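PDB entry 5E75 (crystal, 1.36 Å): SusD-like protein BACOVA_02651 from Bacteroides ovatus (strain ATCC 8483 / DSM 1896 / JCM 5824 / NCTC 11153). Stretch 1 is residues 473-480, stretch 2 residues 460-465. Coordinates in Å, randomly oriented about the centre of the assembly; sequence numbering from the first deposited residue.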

# COMPACT_ATOMS: atom_id res chain seq x y z
N LEU A 473 0.87 25.22 -24.64
CA LEU A 473 2.16 24.88 -25.24
C LEU A 473 2.53 23.48 -24.81
O LEU A 473 2.67 23.22 -23.61
CB LEU A 473 3.24 25.87 -24.78
CG LEU A 473 2.92 27.34 -25.07
CD1 LEU A 473 3.89 28.24 -24.33
CD2 LEU A 473 2.95 27.62 -26.57
N GLU A 474 2.67 22.58 -25.77
CA GLU A 474 2.77 21.15 -25.48
C GLU A 474 4.19 20.59 -25.52
O GLU A 474 4.98 20.92 -26.40
CB GLU A 474 1.88 20.35 -26.45
CG GLU A 474 1.87 18.84 -26.14
CD GLU A 474 0.77 18.08 -26.85
OE1 GLU A 474 0.04 18.68 -27.66
OE2 GLU A 474 0.65 16.86 -26.61
N GLY A 475 4.50 19.72 -24.56
CA GLY A 475 5.66 18.85 -24.67
C GLY A 475 6.69 19.04 -23.57
O GLY A 475 6.62 20.01 -22.82
N PRO A 476 7.66 18.11 -23.48
CA PRO A 476 8.66 18.10 -22.41
C PRO A 476 9.49 19.36 -22.27
O PRO A 476 9.98 19.63 -21.17
CB PRO A 476 9.56 16.92 -22.79
CG PRO A 476 8.70 16.04 -23.61
CD PRO A 476 7.84 16.98 -24.40
N GLU A 477 9.65 20.14 -23.33
CA GLU A 477 10.42 21.37 -23.22
C GLU A 477 9.72 22.38 -22.31
O GLU A 477 10.33 23.33 -21.82
CB GLU A 477 10.70 21.97 -24.61
CG GLU A 477 9.46 22.35 -25.41
CD GLU A 477 8.90 21.21 -26.25
OE1 GLU A 477 9.07 20.02 -25.87
OE2 GLU A 477 8.28 21.50 -27.29
N TYR A 478 8.43 22.15 -22.06
CA TYR A 478 7.63 23.05 -21.23
C TYR A 478 7.39 22.51 -19.82
O TYR A 478 6.72 23.16 -19.02
CB TYR A 478 6.30 23.34 -21.90
CG TYR A 478 6.46 24.04 -23.22
CD1 TYR A 478 6.87 25.36 -23.27
CD2 TYR A 478 6.22 23.37 -24.41
CE1 TYR A 478 7.03 26.01 -24.48
CE2 TYR A 478 6.38 24.01 -25.63
CZ TYR A 478 6.79 25.33 -25.65
OH TYR A 478 6.95 25.97 -26.86
N TYR A 479 7.92 21.33 -19.52
CA TYR A 479 7.84 20.79 -18.17
C TYR A 479 8.72 21.60 -17.24
O TYR A 479 9.69 22.24 -17.68
CB TYR A 479 8.31 19.33 -18.10
CG TYR A 479 7.55 18.32 -18.93
CD1 TYR A 479 6.40 18.65 -19.63
CD2 TYR A 479 8.01 17.01 -19.01
CE1 TYR A 479 5.74 17.70 -20.39
CE2 TYR A 479 7.36 16.07 -19.76
CZ TYR A 479 6.23 16.41 -20.44
OH TYR A 479 5.59 15.45 -21.19
N THR A 480 8.40 21.58 -15.96
CA THR A 480 9.25 22.15 -14.93
C THR A 480 10.20 21.05 -14.50
O THR A 480 9.78 20.02 -13.97
CB THR A 480 8.42 22.66 -13.74
OG1 THR A 480 7.48 23.64 -14.20
CG2 THR A 480 9.32 23.26 -12.67
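Stretch 2 460-465: LHFGKY

The end of a β-ladder is a good place to see how a sheet passes its hydrogen bonding from backbone to side chains, and this pair of segments is a compact example. Residues 460-465 form an extended strand that runs antiparallel to the strand at Leu473 and Glu474, after which the first segment leaves the sheet through Gly475 into a short 3-10 turn at 476-478.

Backbone pairing sets the register. Leu473 faces Lys464 as a hydrogen-bonded pair with CA atoms 5.3 Å apart: Leu473 N donates to Lys464 O at 2.7 Å, and Lys464 N to Leu473 O at 2.9 Å. Next comes the non-hydrogen-bonded pair, Glu474 CA to Gly463 CA, at 4.4 Å. The ladder's pattern carries one step further, as Gly475 N donates to Phe462 O over 2.9 Å. Gly463 permits the close approach: its CA makes a CA-H...O contact of 3.2 Å with Leu473 O, and a CB there would collide with that same oxygen and with Glu474 CA.

Beyond the last backbone bond, polar side chains continue the join. The extended Glu474 side chain brings OE2 to 2.7 Å from His461 ND1, which donates a nearly straight hydrogen bond in the plane of its ring. A water reinforces this link, accepting from Phe462 N at 2.9 Å and donating to Glu474 OE2 at 2.8 Å.

Apolar packing completes the contact. Leu473 and Lys464 share a face of the sheet, with CB of the leucine 4.3 Å from CG of the lysine. The 3-10 turn then returns two tyrosines to the strand: Tyr478 CD1 lies 3.8 Å from Lys464 CD, while Tyr479, whose CB points away, still reaches back to place CE1 3.7 Å from Phe462 CB.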

# COMPACT_ATOMS: atom_id res chain seq x y z
N LEU A 460 -4.71 12.62 -22.79
CA LEU A 460 -4.03 13.64 -22.00
C LEU A 460 -2.88 14.29 -22.76
O LEU A 460 -2.14 13.60 -23.46
CB LEU A 460 -3.49 13.03 -20.71
CG LEU A 460 -4.53 12.55 -19.70
CD1 LEU A 460 -3.80 11.87 -18.56
CD2 LEU A 460 -5.40 13.68 -19.18
N HIS A 461 -2.73 15.60 -22.60
CA HIS A 461 -1.62 16.35 -23.17
C HIS A 461 -0.95 17.15 -22.07
O HIS A 461 -1.63 17.71 -21.20
CB HIS A 461 -2.11 17.26 -24.31
CG HIS A 461 -2.68 16.49 -25.46
ND1 HIS A 461 -1.93 16.14 -26.56
CD2 HIS A 461 -3.92 15.99 -25.67
CE1 HIS A 461 -2.68 15.46 -27.40
NE2 HIS A 461 -3.89 15.35 -26.89
N PHE A 462 0.37 17.18 -22.10
CA PHE A 462 1.19 17.72 -21.02
C PHE A 462 1.99 18.92 -21.51
O PHE A 462 2.64 18.85 -22.56
CB PHE A 462 2.16 16.65 -20.48
CG PHE A 462 1.48 15.38 -20.02
CD1 PHE A 462 1.20 14.37 -20.91
CD2 PHE A 462 1.12 15.21 -18.69
CE1 PHE A 462 0.57 13.21 -20.49
CE2 PHE A 462 0.50 14.06 -18.28
CZ PHE A 462 0.22 13.06 -19.17
N GLY A 463 1.95 20.01 -20.76
CA GLY A 463 2.69 21.21 -21.11
C GLY A 463 2.39 22.36 -20.18
O GLY A 463 2.31 22.21 -18.97
N LYS A 464 2.20 23.55 -20.75
CA LYS A 464 1.93 24.73 -19.95
C LYS A 464 1.13 25.72 -20.78
O LYS A 464 0.94 25.52 -21.97
CB LYS A 464 3.23 25.39 -19.47
CG LYS A 464 4.02 26.08 -20.57
CD LYS A 464 5.36 26.57 -20.04
CE LYS A 464 5.23 27.93 -19.36
NZ LYS A 464 6.50 28.33 -18.69
N TYR A 465 0.65 26.77 -20.13
CA TYR A 465 0.04 27.88 -20.87
C TYR A 465 1.07 28.98 -21.13
O TYR A 465 2.06 29.11 -20.41
CB TYR A 465 -1.17 28.43 -20.12
CG TYR A 465 -2.37 27.51 -20.17
CD1 TYR A 465 -3.05 27.28 -21.36
CD2 TYR A 465 -2.82 26.87 -19.03
CE1 TYR A 465 -4.14 26.44 -21.41
CE2 TYR A 465 -3.90 26.03 -19.07
CZ TYR A 465 -4.56 25.82 -20.25
OH TYR A 465 -5.65 24.98 -20.26
O HOH W 1 1.61 15.74 -24.27